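Local coordinates for protein mannitol dehydrogenase (Pseudomonas fluorescens, PDB 1LJ8) that probably catalyses the NAD-dependent interconversion of mannitol and fructose, as expected of a long-chain mannitol 2-dehydrogenase, and binds NAD as its coenzyme, at residues 268-271 with 272-276; 275-279 with 280-284; 286-289 with 290-293; 292-295 with 296-300; 379-382 with 383-387. One frame throughout, in Å; residues are numbered along the deposited sequence.

Contact 1. Residues 268-271 with 272-276; sequences DKFV and NGRPA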
loop_
_atom_site.group_PDB
_atom_site.type_symbol
_atom_site.label_atom_id
_atom_site.label_comp_id
_atom_site.label_asym_id
_atom_site.label_seq_id
_atom_site.Cartn_x
_atom_site.Cartn_y
_atom_site.Cartn_z
ATOM N N ASP A 268 -11.815 -15.543 -5.710
ATOM C CA ASP A 268 -13.102 -15.688 -5.033
ATOM C C ASP A 268 -13.063 -16.736 -3.934
ATOM O O ASP A 268 -13.639 -17.835 -4.070
ATOM C CB ASP A 268 -14.175 -16.037 -6.067
ATOM C CG ASP A 268 -15.585 -15.674 -5.612
ATOM O OD1 ASP A 268 -15.798 -15.286 -4.440
ATOM O OD2 ASP A 268 -16.504 -15.804 -6.445
ATOM N N LYS A 269 -12.416 -16.372 -2.829
ATOM C CA LYS A 269 -12.220 -17.272 -1.689
ATOM C C LYS A 269 -12.727 -16.592 -0.431
ATOM O O LYS A 269 -11.934 -16.022 0.330
ATOM C CB LYS A 269 -10.723 -17.567 -1.540
ATOM C CG LYS A 269 -10.090 -18.309 -2.696
ATOM C CD LYS A 269 -8.565 -18.471 -2.504
ATOM C CE LYS A 269 -7.938 -19.118 -3.725
ATOM N NZ LYS A 269 -6.433 -19.148 -3.551
ATOM N N PHE A 270 -14.043 -16.653 -0.211
ATOM C CA PHE A 270 -14.673 -15.988 0.941
ATOM C C PHE A 270 -15.486 -17.043 1.670
ATOM O O PHE A 270 -16.411 -17.620 1.097
ATOM C CB PHE A 270 -15.574 -14.847 0.447
ATOM C CG PHE A 270 -14.814 -13.693 -0.122
ATOM C CD1 PHE A 270 -14.219 -13.783 -1.392
ATOM C CD2 PHE A 270 -14.569 -12.559 0.650
ATOM C CE1 PHE A 270 -13.380 -12.771 -1.869
ATOM C CE2 PHE A 270 -13.750 -11.557 0.198
ATOM C CZ PHE A 270 -13.129 -11.644 -1.072
ATOM N N VAL A 271 -15.146 -17.278 2.937
ATOM C CA VAL A 271 -15.812 -18.315 3.691
ATOM C C VAL A 271 -17.199 -17.937 4.180
ATOM O O VAL A 271 -18.035 -18.823 4.390
ATOM C CB VAL A 271 -14.979 -18.721 4.941
ATOM C CG1 VAL A 271 -13.707 -19.457 4.526
ATOM C CG2 VAL A 271 -14.586 -17.472 5.740
ATOM N N ASN A 272 -17.448 -16.645 4.337
ATOM C CA ASN A 272 -18.704 -16.171 4.920
ATOM C C ASN A 272 -19.378 -15.087 4.054
ATOM O O ASN A 272 -19.952 -14.120 4.579
ATOM C CB ASN A 272 -18.377 -15.635 6.352
ATOM C CG ASN A 272 -19.586 -15.579 7.288
ATOM O OD1 ASN A 272 -20.712 -15.835 6.889
ATOM N ND2 ASN A 272 -19.339 -15.220 8.567
ATOM N N GLY A 273 -19.286 -15.244 2.733
ATOM C CA GLY A 273 -19.931 -14.309 1.820
ATOM C C GLY A 273 -19.155 -13.047 1.473
ATOM O O GLY A 273 -18.090 -12.782 2.035
ATOM N N ARG A 274 -19.683 -12.271 0.526
ATOM C CA ARG A 274 -19.001 -11.045 0.144
ATOM C C ARG A 274 -19.978 -10.255 -0.671
ATOM O O ARG A 274 -20.978 -10.823 -1.155
ATOM C CB ARG A 274 -17.783 -11.369 -0.753
ATOM C CG ARG A 274 -18.180 -12.168 -2.066
ATOM C CD ARG A 274 -17.053 -12.084 -3.133
ATOM N NE ARG A 274 -17.271 -12.909 -4.338
ATOM C CZ ARG A 274 -18.020 -12.544 -5.385
ATOM N NH1 ARG A 274 -18.666 -11.353 -5.393
ATOM N NH2 ARG A 274 -18.086 -13.345 -6.459
ATOM N N PRO A 275 -19.725 -8.945 -0.838
ATOM C CA PRO A 275 -20.620 -8.107 -1.665
ATOM C C PRO A 275 -20.461 -8.599 -3.124
ATOM O O PRO A 275 -19.387 -9.110 -3.511
ATOM C CB PRO A 275 -20.030 -6.690 -1.546
ATOM C CG PRO A 275 -19.173 -6.740 -0.228
ATOM C CD PRO A 275 -18.639 -8.170 -0.212
ATOM N N ALA A 276 -21.498 -8.385 -3.934
ATOM C CA ALA A 276 -21.473 -8.721 -5.366
ATOM C C ALA A 276 -20.661 -7.649 -6.146
ATOM O O ALA A 276 -21.168 -6.989 -7.068
ATOM C CB ALA A 276 -22.928 -8.789 -5.893
HETATM O O HOH W 1 -18.916 -17.515 1.075
#
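Arg-274 grips Asp-268 side-on across a surface loop of the nucleotide-binding domain. NE of Arg-274 reaches OD1 of Asp-268 at 2.8 Å, and its NH2 reaches OD2 of the same acid at 2.9 Å. Both bonds are nearly straight and lie in the guanidinium plane, yet meet the carboxylate from 47° above its plane, because the flat groups are turned 49° apart. With CG of Arg-274 between the backbone N and the carbonyl carbon (chi1 58°) and the chain extended to NE, the aliphatic part lies over one face of Phe-270, its CD 4.0 Å from the ring centroid in a CH-pi contact. Water 1 ties Phe-270 O to Gly-273 N. NH1 of Arg-274 donates to Pro-275 O, 3.0 Å away, and forms a salt bridge with Glu-278. A methionine in place of this arginine would probably leave the Asp-268 and Glu-278 carboxylates without their shared cation. One arginine serves two acids and a carbonyl, consistent with a loop held by charge pairing at the surface.

Contact 2. Residues 275-279 with 280-284; sequences PAWEK and VGVQF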
loop_
_atom_site.group_PDB
_atom_site.type_symbol
_atom_site.label_atom_id
_atom_site.label_comp_id
_atom_site.label_asym_id
_atom_site.label_seq_id
_atom_site.Cartn_x
_atom_site.Cartn_y
_atom_site.Cartn_z
ATOM N N PRO A 275 -19.725 -8.945 -0.838
ATOM C CA PRO A 275 -20.620 -8.107 -1.665
ATOM C C PRO A 275 -20.461 -8.599 -3.124
ATOM O O PRO A 275 -19.387 -9.110 -3.511
ATOM C CB PRO A 275 -20.030 -6.690 -1.546
ATOM C CG PRO A 275 -19.173 -6.740 -0.228
ATOM C CD PRO A 275 -18.639 -8.170 -0.212
ATOM N N ALA A 276 -21.498 -8.385 -3.934
ATOM C CA ALA A 276 -21.473 -8.721 -5.366
ATOM C C ALA A 276 -20.661 -7.649 -6.146
ATOM O O ALA A 276 -21.168 -6.989 -7.068
ATOM C CB ALA A 276 -22.928 -8.789 -5.893
ATOM N N TRP A 277 -19.401 -7.478 -5.776
ATOM C CA TRP A 277 -18.538 -6.462 -6.402
ATOM C C TRP A 277 -18.385 -6.632 -7.922
ATOM O O TRP A 277 -18.062 -5.671 -8.628
ATOM C CB TRP A 277 -17.136 -6.499 -5.758
ATOM C CG TRP A 277 -17.055 -5.904 -4.348
ATOM C CD1 TRP A 277 -17.490 -4.657 -3.928
ATOM C CD2 TRP A 277 -16.384 -6.493 -3.218
ATOM N NE1 TRP A 277 -17.112 -4.455 -2.590
ATOM C CE2 TRP A 277 -16.439 -5.561 -2.149
ATOM C CE3 TRP A 277 -15.741 -7.729 -3.012
ATOM C CZ2 TRP A 277 -15.878 -5.826 -0.882
ATOM C CZ3 TRP A 277 -15.185 -7.989 -1.752
ATOM C CH2 TRP A 277 -15.265 -7.038 -0.706
ATOM N N GLU A 278 -18.614 -7.842 -8.430
ATOM C CA GLU A 278 -18.433 -8.003 -9.879
ATOM C C GLU A 278 -19.454 -7.170 -10.646
ATOM O O GLU A 278 -19.225 -6.876 -11.821
ATOM C CB GLU A 278 -18.524 -9.488 -10.334
ATOM C CG GLU A 278 -19.821 -10.213 -9.974
ATOM C CD GLU A 278 -19.742 -10.907 -8.588
ATOM O OE1 GLU A 278 -19.744 -10.192 -7.558
ATOM O OE2 GLU A 278 -19.643 -12.183 -8.552
ATOM N N LYS A 279 -20.568 -6.810 -10.009
ATOM C CA LYS A 279 -21.586 -6.009 -10.681
ATOM C C LYS A 279 -21.089 -4.579 -10.903
ATOM O O LYS A 279 -21.689 -3.821 -11.696
ATOM C CB LYS A 279 -22.886 -5.995 -9.866
ATOM C CG LYS A 279 -23.628 -7.356 -9.889
ATOM C CD LYS A 279 -24.878 -7.421 -9.030
ATOM C CE LYS A 279 -25.479 -8.863 -9.072
ATOM N NZ LYS A 279 -26.619 -9.035 -8.147
ATOM N N VAL A 280 -20.004 -4.188 -10.221
ATOM C CA VAL A 280 -19.463 -2.843 -10.432
ATOM C C VAL A 280 -18.017 -2.822 -10.883
ATOM O O VAL A 280 -17.263 -1.889 -10.558
ATOM C CB VAL A 280 -19.632 -1.929 -9.195
ATOM C CG1 VAL A 280 -21.154 -1.593 -9.031
ATOM C CG2 VAL A 280 -19.060 -2.630 -7.926
ATOM N N GLY A 281 -17.614 -3.884 -11.595
ATOM C CA GLY A 281 -16.293 -3.892 -12.177
ATOM C C GLY A 281 -15.128 -4.660 -11.558
ATOM O O GLY A 281 -14.046 -4.699 -12.141
ATOM N N VAL A 282 -15.319 -5.218 -10.367
ATOM C CA VAL A 282 -14.239 -5.981 -9.746
ATOM C C VAL A 282 -14.166 -7.281 -10.541
ATOM O O VAL A 282 -15.206 -7.839 -10.914
ATOM C CB VAL A 282 -14.569 -6.267 -8.271
ATOM C CG1 VAL A 282 -13.450 -7.073 -7.597
ATOM C CG2 VAL A 282 -14.760 -4.918 -7.550
ATOM N N GLN A 283 -12.951 -7.755 -10.777
ATOM C CA GLN A 283 -12.725 -8.959 -11.566
ATOM C C GLN A 283 -12.305 -10.118 -10.679
ATOM O O GLN A 283 -11.559 -9.920 -9.748
ATOM C CB GLN A 283 -11.631 -8.671 -12.587
ATOM C CG GLN A 283 -11.999 -7.481 -13.479
ATOM C CD GLN A 283 -10.812 -6.977 -14.253
ATOM O OE1 GLN A 283 -10.201 -5.987 -13.889
ATOM N NE2 GLN A 283 -10.456 -7.679 -15.317
ATOM N N PHE A 284 -12.796 -11.321 -10.964
ATOM C CA PHE A 284 -12.407 -12.474 -10.159
ATOM C C PHE A 284 -11.692 -13.466 -11.061
ATOM O O PHE A 284 -12.071 -13.649 -12.218
ATOM C CB PHE A 284 -13.624 -13.148 -9.534
ATOM C CG PHE A 284 -14.236 -12.355 -8.430
ATOM C CD1 PHE A 284 -15.150 -11.340 -8.716
ATOM C CD2 PHE A 284 -13.890 -12.599 -7.113
ATOM C CE1 PHE A 284 -15.710 -10.577 -7.681
ATOM C CE2 PHE A 284 -14.434 -11.852 -6.079
ATOM C CZ PHE A 284 -15.349 -10.835 -6.359
HETATM O O HOH W 2 -16.915 -7.431 -13.071
#
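The first torsions of Trp-277 and Val-282 run their side chains alongside each other, pointing the same way: in Trp-277 CG stands beside the backbone N (chi1 -74°), and in Val-282 CG2 takes the equivalent place, while CG1 is anti to the N (chi1 180°). The branch that touches is therefore CG2 of Val-282, 3.4 Å from CB of Trp-277. On the next residue, Glu-278 CG is folded in between N and carbonyl carbon (chi1 57°) and the chain bends again beyond it, which leaves CB to meet the edge of the Phe-284 ring at CE1, 4.0 Å away; the carboxylate turns to Arg-274. The backbone closes the turn. Trp-277 O accepts from Val-280 N at 2.9 Å and from Val-282 N at 3.3 Å, the two donors arriving from opposite faces of the carbonyl plane. Water 2 donates to Glu-278 O and to Val-282 O, and CA of Glu-278 makes a CH...O contact of 3.4 Å with Val-282 O. Gly-281 takes a positive phi that a side chain would hardly tolerate. This 3-10 turn leads into strand 283-284, which lies parallel to strand 263-266 through backbone bonds of Gln-283 to Trp-264 and Leu-266. Trp-277 meets Trp-264 and, through NE1, Thr-46 of helix 42-50, whose Tyr-45 and Ala-48 pack on Val-282 and Val-280.

Contact 3. Residues 286-289 with 290-293; sequences DDVT and PYEE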
loop_
_atom_site.group_PDB
_atom_site.type_symbol
_atom_site.label_atom_id
_atom_site.label_comp_id
_atom_site.label_asym_id
_atom_site.label_seq_id
_atom_site.Cartn_x
_atom_site.Cartn_y
_atom_site.Cartn_z
ATOM N N ASP A 286 -9.126 -17.289 -11.036
ATOM C CA ASP A 286 -8.703 -18.405 -10.207
ATOM C C ASP A 286 -7.374 -18.188 -9.465
ATOM O O ASP A 286 -7.270 -18.463 -8.268
ATOM C CB ASP A 286 -8.642 -19.673 -11.058
ATOM C CG ASP A 286 -10.021 -20.079 -11.576
ATOM O OD1 ASP A 286 -10.944 -20.194 -10.750
ATOM O OD2 ASP A 286 -10.177 -20.291 -12.794
ATOM N N ASP A 287 -6.380 -17.693 -10.185
ATOM C CA ASP A 287 -5.061 -17.409 -9.623
ATOM C C ASP A 287 -4.621 -15.977 -10.018
ATOM O O ASP A 287 -4.265 -15.697 -11.152
ATOM C CB ASP A 287 -4.058 -18.454 -10.130
ATOM C CG ASP A 287 -2.622 -18.093 -9.810
ATOM O OD1 ASP A 287 -2.389 -17.302 -8.850
ATOM O OD2 ASP A 287 -1.724 -18.609 -10.538
ATOM N N VAL A 288 -4.705 -15.058 -9.069
ATOM C CA VAL A 288 -4.362 -13.695 -9.369
ATOM C C VAL A 288 -2.859 -13.413 -9.222
ATOM O O VAL A 288 -2.403 -12.346 -9.606
ATOM C CB VAL A 288 -5.193 -12.738 -8.415
ATOM C CG1 VAL A 288 -4.571 -12.715 -7.068
ATOM C CG2 VAL A 288 -5.274 -11.310 -8.987
ATOM N N THR A 289 -2.072 -14.368 -8.713
ATOM C CA THR A 289 -0.672 -14.061 -8.452
ATOM C C THR A 289 0.170 -13.546 -9.614
ATOM O O THR A 289 0.952 -12.637 -9.420
ATOM C CB THR A 289 0.058 -15.205 -7.653
ATOM O OG1 THR A 289 0.067 -16.423 -8.395
ATOM C CG2 THR A 289 -0.696 -15.476 -6.323
ATOM N N PRO A 290 0.018 -14.079 -10.841
ATOM C CA PRO A 290 0.896 -13.458 -11.835
ATOM C C PRO A 290 0.581 -11.977 -12.123
ATOM O O PRO A 290 1.472 -11.208 -12.480
ATOM C CB PRO A 290 0.734 -14.355 -13.077
ATOM C CG PRO A 290 -0.556 -15.032 -12.887
ATOM C CD PRO A 290 -0.678 -15.257 -11.387
ATOM N N TYR A 291 -0.684 -11.588 -11.955
ATOM C CA TYR A 291 -1.110 -10.207 -12.164
ATOM C C TYR A 291 -0.570 -9.319 -11.031
ATOM O O TYR A 291 -0.075 -8.238 -11.281
ATOM C CB TYR A 291 -2.628 -10.115 -12.182
ATOM C CG TYR A 291 -3.236 -10.960 -13.277
ATOM C CD1 TYR A 291 -4.050 -12.054 -12.977
ATOM C CD2 TYR A 291 -2.963 -10.674 -14.621
ATOM C CE1 TYR A 291 -4.587 -12.851 -14.013
ATOM C CE2 TYR A 291 -3.474 -11.452 -15.642
ATOM C CZ TYR A 291 -4.289 -12.539 -15.336
ATOM O OH TYR A 291 -4.765 -13.326 -16.379
ATOM N N GLU A 292 -0.661 -9.791 -9.784
ATOM C CA GLU A 292 -0.132 -8.983 -8.666
ATOM C C GLU A 292 1.403 -8.942 -8.771
ATOM O O GLU A 292 2.022 -7.912 -8.492
ATOM C CB GLU A 292 -0.578 -9.557 -7.304
ATOM C CG GLU A 292 -0.116 -8.696 -6.072
ATOM C CD GLU A 292 -0.619 -7.217 -6.055
ATOM O OE1 GLU A 292 -0.384 -6.515 -5.026
ATOM O OE2 GLU A 292 -1.248 -6.733 -7.026
ATOM N N GLU A 293 2.037 -10.047 -9.175
ATOM C CA GLU A 293 3.514 -10.039 -9.322
ATOM C C GLU A 293 3.912 -8.990 -10.358
ATOM O O GLU A 293 4.901 -8.249 -10.178
ATOM C CB GLU A 293 4.032 -11.426 -9.779
ATOM C CG GLU A 293 4.035 -12.445 -8.656
ATOM C CD GLU A 293 4.146 -13.891 -9.143
ATOM O OE1 GLU A 293 4.424 -14.093 -10.350
ATOM O OE2 GLU A 293 3.945 -14.809 -8.301
#
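The flat carboxylate of Asp-287 carries CD of Pro-290 over one face, 3.6 Å from OD2 of Asp-287 and almost as near to CG and OD1. This acid caps the entry to helix 289-313 in an Asx turn: OD1 of Asp-287 accepts from Thr-289 N at 3.0 Å. That N-H arrives 47° above the carboxylate plane, on the face that Pro-290 occupies, whereas the hydroxyl of Thr-289 donates to the syn lone pair of the same oxygen. One acid oxygen thus takes two donors from one residue, which should fix the turn of the carboxylate. Because Asp-287 CG lies anti to its own N (chi1 169°), the group swings forward to the helix start. The Tyr-291 ring stands beside the backbone of Asp-287 and Val-288, its CD1 4.2 Å from CG2 of Val-288; its hydroxyl bonds to Pro-347 O. Val-288 also packs on Met-228 of strand 227-230. Val-288 O opens the helical ladder, accepting from Glu-292 N at 3.1 Å. Glu-293 sends its carboxylate to His-194, and its stem passes Thr-289 O, with CG of Glu-293 3.2 Å from that oxygen while Glu-293 N donates to it at 2.8 Å.

Contact 4. Residues 292-295 with 296-300; sequences EEMK and IGLLN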
loop_
_atom_site.group_PDB
_atom_site.type_symbol
_atom_site.label_atom_id
_atom_site.label_comp_id
_atom_site.label_asym_id
_atom_site.label_seq_id
_atom_site.Cartn_x
_atom_site.Cartn_y
_atom_site.Cartn_z
ATOM N N GLU A 292 -0.661 -9.791 -9.784
ATOM C CA GLU A 292 -0.132 -8.983 -8.666
ATOM C C GLU A 292 1.403 -8.942 -8.771
ATOM O O GLU A 292 2.022 -7.912 -8.492
ATOM C CB GLU A 292 -0.578 -9.557 -7.304
ATOM C CG GLU A 292 -0.116 -8.696 -6.072
ATOM C CD GLU A 292 -0.619 -7.217 -6.055
ATOM O OE1 GLU A 292 -0.384 -6.515 -5.026
ATOM O OE2 GLU A 292 -1.248 -6.733 -7.026
ATOM N N GLU A 293 2.037 -10.047 -9.175
ATOM C CA GLU A 293 3.514 -10.039 -9.322
ATOM C C GLU A 293 3.912 -8.990 -10.358
ATOM O O GLU A 293 4.901 -8.249 -10.178
ATOM C CB GLU A 293 4.032 -11.426 -9.779
ATOM C CG GLU A 293 4.035 -12.445 -8.656
ATOM C CD GLU A 293 4.146 -13.891 -9.143
ATOM O OE1 GLU A 293 4.424 -14.093 -10.350
ATOM O OE2 GLU A 293 3.945 -14.809 -8.301
HETATM N N MSE A 294 3.156 -8.968 -11.449
HETATM C CA MSE A 294 3.358 -8.022 -12.540
HETATM C C MSE A 294 3.236 -6.558 -12.104
HETATM O O MSE A 294 4.085 -5.694 -12.417
HETATM C CB MSE A 294 2.314 -8.252 -13.642
HETATM C CG MSE A 294 2.381 -7.228 -14.744
HETATM SE SE MSE A 294 0.705 -7.273 -15.839
HETATM C CE MSE A 294 -0.497 -6.351 -14.627
ATOM N N LYS A 295 2.164 -6.259 -11.389
ATOM C CA LYS A 295 1.964 -4.879 -10.960
ATOM C C LYS A 295 3.011 -4.454 -9.943
ATOM O O LYS A 295 3.554 -3.339 -9.999
ATOM C CB LYS A 295 0.569 -4.749 -10.357
ATOM C CG LYS A 295 0.313 -3.320 -9.868
ATOM C CD LYS A 295 -0.008 -3.302 -8.438
ATOM C CE LYS A 295 -0.352 -1.876 -7.970
ATOM N NZ LYS A 295 0.224 -1.666 -6.590
ATOM N N ILE A 296 3.296 -5.330 -8.986
ATOM C CA ILE A 296 4.297 -4.989 -7.968
ATOM C C ILE A 296 5.686 -4.799 -8.631
ATOM O O ILE A 296 6.420 -3.837 -8.338
ATOM C CB ILE A 296 4.412 -6.100 -6.896
ATOM C CG1 ILE A 296 3.099 -6.200 -6.070
ATOM C CG2 ILE A 296 5.613 -5.795 -5.977
ATOM C CD1 ILE A 296 2.862 -4.995 -5.190
ATOM N N GLY A 297 6.047 -5.702 -9.542
ATOM C CA GLY A 297 7.369 -5.609 -10.169
ATOM C C GLY A 297 7.578 -4.399 -11.055
ATOM O O GLY A 297 8.632 -3.742 -11.044
ATOM N N LEU A 298 6.559 -4.108 -11.844
ATOM C CA LEU A 298 6.606 -3.004 -12.789
ATOM C C LEU A 298 6.144 -1.668 -12.241
ATOM O O LEU A 298 6.846 -0.674 -12.406
ATOM C CB LEU A 298 5.761 -3.358 -14.051
ATOM C CG LEU A 298 6.317 -4.544 -14.872
ATOM C CD1 LEU A 298 5.271 -4.882 -16.013
ATOM C CD2 LEU A 298 7.702 -4.166 -15.470
ATOM N N LEU A 299 4.974 -1.617 -11.611
ATOM C CA LEU A 299 4.498 -0.307 -11.139
ATOM C C LEU A 299 5.229 0.091 -9.868
ATOM O O LEU A 299 5.914 1.123 -9.829
ATOM C CB LEU A 299 2.973 -0.334 -10.907
ATOM C CG LEU A 299 2.290 1.029 -10.707
ATOM C CD1 LEU A 299 0.757 0.853 -10.925
ATOM C CD2 LEU A 299 2.572 1.560 -9.253
ATOM N N ASN A 300 5.147 -0.740 -8.825
ATOM C CA ASN A 300 5.825 -0.341 -7.587
ATOM C C ASN A 300 7.333 -0.341 -7.724
ATOM O O ASN A 300 8.007 0.495 -7.143
ATOM C CB ASN A 300 5.340 -1.232 -6.441
ATOM C CG ASN A 300 3.824 -1.092 -6.233
ATOM O OD1 ASN A 300 3.033 -1.925 -6.686
ATOM N ND2 ASN A 300 3.413 -0.022 -5.566
#
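Lys-295 O is shared by two donors, Leu-299 N at 2.8 Å and Asn-300 N at 3.3 Å, so the regular i to i+4 ladder set by Ile-296 N on Glu-292 O widens here into a pi-type turn. This pi turn in helix 289-313 belongs to the C-terminal domain and adjoins the NAD pocket. Asn-300, five residues on, closes the wide turn with its N, and its side chain meets that of Lys-295: NZ of Lys-295 donates to OD1 of Asn-300 at 2.8 Å, in the carbonyl plane and on a lone pair. The lysine begins with CG anti to the backbone N (chi1 179°), then departs from staggered values at chi2 (-122°) and chi4 (-142°), bends that carry NZ forward along the helix, to Asn-300. NZ also donates to Asn-191, an NAD-binding residue, and the lysine side chain lies about 4 Å from the bound NAD at the nearest atoms. A leucine in its place would probably leave OD1 of both Asn-300 and Asn-191 without this common donor and leave the two amides freer to turn. On another side of the helix, selenomethionine Met-294 lays CG against CD1 of Leu-298 at 3.9 Å; Leu-298 also packs on Met-335 and Val-339 of helix 325-339. The bent chain of Glu-292 brings its carboxylate beside Ile-296, with OE1 of Glu-292 3.6 Å from CD1 of Ile-296.

Contact 5. Residues 379-382 with 383-387; sequences SSKF and PKFTV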
loop_
_atom_site.group_PDB
_atom_site.type_symbol
_atom_site.label_atom_id
_atom_site.label_comp_id
_atom_site.label_asym_id
_atom_site.label_seq_id
_atom_site.Cartn_x
_atom_site.Cartn_y
_atom_site.Cartn_z
ATOM N N SER A 379 12.332 1.001 3.946
ATOM C CA SER A 379 12.806 -0.186 4.682
ATOM C C SER A 379 11.829 -1.362 4.537
ATOM O O SER A 379 12.260 -2.523 4.470
ATOM C CB SER A 379 13.050 0.133 6.168
ATOM O OG SER A 379 11.839 0.473 6.825
ATOM N N SER A 380 10.530 -1.087 4.424
ATOM C CA SER A 380 9.575 -2.183 4.239
ATOM C C SER A 380 9.289 -2.457 2.757
ATOM O O SER A 380 8.907 -3.578 2.399
ATOM C CB SER A 380 8.201 -1.879 4.903
ATOM O OG SER A 380 8.319 -1.491 6.282
ATOM N N LYS A 381 9.437 -1.436 1.915
ATOM C CA LYS A 381 9.114 -1.579 0.500
ATOM C C LYS A 381 10.188 -2.266 -0.334
ATOM O O LYS A 381 9.846 -3.034 -1.238
ATOM C CB LYS A 381 8.821 -0.203 -0.105
ATOM C CG LYS A 381 7.530 0.389 0.414
ATOM C CD LYS A 381 7.371 1.805 -0.063
ATOM C CE LYS A 381 5.927 2.308 0.336
ATOM N NZ LYS A 381 5.789 3.727 -0.027
ATOM N N PHE A 382 11.459 -2.005 -0.043
ATOM C CA PHE A 382 12.496 -2.661 -0.821
ATOM C C PHE A 382 12.368 -4.179 -0.986
ATOM O O PHE A 382 12.456 -4.663 -2.115
ATOM C CB PHE A 382 13.912 -2.304 -0.307
ATOM C CG PHE A 382 14.521 -1.105 -1.024
ATOM C CD1 PHE A 382 14.485 0.152 -0.451
ATOM C CD2 PHE A 382 15.082 -1.245 -2.299
ATOM C CE1 PHE A 382 14.992 1.261 -1.101
ATOM C CE2 PHE A 382 15.597 -0.133 -2.979
ATOM C CZ PHE A 382 15.557 1.137 -2.376
ATOM N N PRO A 383 12.158 -4.954 0.110
ATOM C CA PRO A 383 12.046 -6.418 -0.032
ATOM C C PRO A 383 10.824 -6.883 -0.810
ATOM O O PRO A 383 10.793 -8.023 -1.275
ATOM C CB PRO A 383 12.050 -6.937 1.442
ATOM C CG PRO A 383 11.484 -5.731 2.237
ATOM C CD PRO A 383 12.180 -4.538 1.533
ATOM N N LYS A 384 9.811 -6.019 -0.942
ATOM C CA LYS A 384 8.635 -6.382 -1.724
ATOM C C LYS A 384 8.737 -5.967 -3.182
ATOM O O LYS A 384 8.353 -6.726 -4.070
ATOM C CB LYS A 384 7.368 -5.699 -1.174
ATOM C CG LYS A 384 6.646 -6.491 -0.121
ATOM C CD LYS A 384 7.466 -6.662 1.118
ATOM C CE LYS A 384 6.685 -7.497 2.149
ATOM N NZ LYS A 384 7.534 -7.865 3.306
ATOM N N PHE A 385 9.251 -4.757 -3.413
ATOM C CA PHE A 385 9.225 -4.166 -4.753
ATOM C C PHE A 385 10.440 -4.309 -5.631
ATOM O O PHE A 385 10.289 -4.298 -6.870
ATOM C CB PHE A 385 9.006 -2.630 -4.690
ATOM C CG PHE A 385 7.767 -2.174 -3.942
ATOM C CD1 PHE A 385 7.602 -0.800 -3.653
ATOM C CD2 PHE A 385 6.741 -3.074 -3.551
ATOM C CE1 PHE A 385 6.420 -0.333 -2.980
ATOM C CE2 PHE A 385 5.563 -2.613 -2.872
ATOM C CZ PHE A 385 5.406 -1.248 -2.594
ATOM N N THR A 386 11.611 -4.420 -4.997
ATOM C CA THR A 386 12.883 -4.348 -5.727
ATOM C C THR A 386 13.852 -5.506 -5.506
ATOM O O THR A 386 14.474 -6.004 -6.440
ATOM C CB THR A 386 13.555 -3.033 -5.319
ATOM O OG1 THR A 386 12.622 -1.965 -5.555
ATOM C CG2 THR A 386 14.901 -2.814 -6.069
ATOM N N VAL A 387 13.985 -5.935 -4.254
ATOM C CA VAL A 387 14.894 -7.021 -3.999
ATOM C C VAL A 387 14.591 -8.308 -4.785
ATOM O O VAL A 387 15.527 -8.977 -5.214
ATOM C CB VAL A 387 15.009 -7.296 -2.470
ATOM C CG1 VAL A 387 15.911 -8.503 -2.211
ATOM C CG2 VAL A 387 15.617 -6.066 -1.772
HETATM O O HOH W 3 8.306 -5.342 4.350
#
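Lys-381 and Phe-382 present the carbonyls that hold the last turn of helix 378-385, which is kinked at Pro-383. The proline N has no hydrogen to give and Lys-384 N makes a weak bond to Lys-381 O, so the ladder resumes with Phe-385 N on Lys-381 O at 2.8 Å. Beyond it, Phe-382 O accepts from Thr-386 N at 3.0 Å and from Val-387 N at 2.9 Å, the donors coming from opposite faces of its plane. Ser-380 O, next to CG of Pro-383, takes water 3 instead, which in turn accepts from NZ of Lys-384, a lysine also salt-bridged to Asp-140. The stem of Lys-381 lies alongside Phe-385, CG of Lys-381 3.6 Å from CE1 of Phe-385. CB of Lys-381 makes an off-centre CH-pi contact with that ring, 4.2 Å from its centroid, and NZ goes on to Ser-376 O. Phe-382 is swung away from the usual staggered position (chi1 -93°) and sets CD2 against CB of Thr-386 at 3.8 Å. Phe-385 packs on Ile-296 and Asn-300 of helix 289-313 and on NAD-binding Glu-133 and Asn-191; Phe-382 turns to Trp-410 and Val-406 of helix 401-413 and Ile-454 of helix 452-455.

In the fold
Contacts 1 and 2 overlap in the chain at Pro-275 and Ala-276, and pack together where CZ of Arg-274 lies 3.3 Å from CZ of Phe-284. They stand well away from the coenzyme: in contact 2 the side chain of Val-282 is about 14 Å from NAD at the nearest atoms. Contact 3 leads from strand 283-284 into helix 289-313, and contact 4, centred about 10 Å further on, shares Glu-292 and Glu-293 with it. There the chain comes to the NAD pocket. Contact 5 closes on it from another helix, with CB of Asn-300 3.6 Å from CG of Phe-385, and Lys-381 lies about 6 Å from NAD, side chain to nearest coenzyme atom.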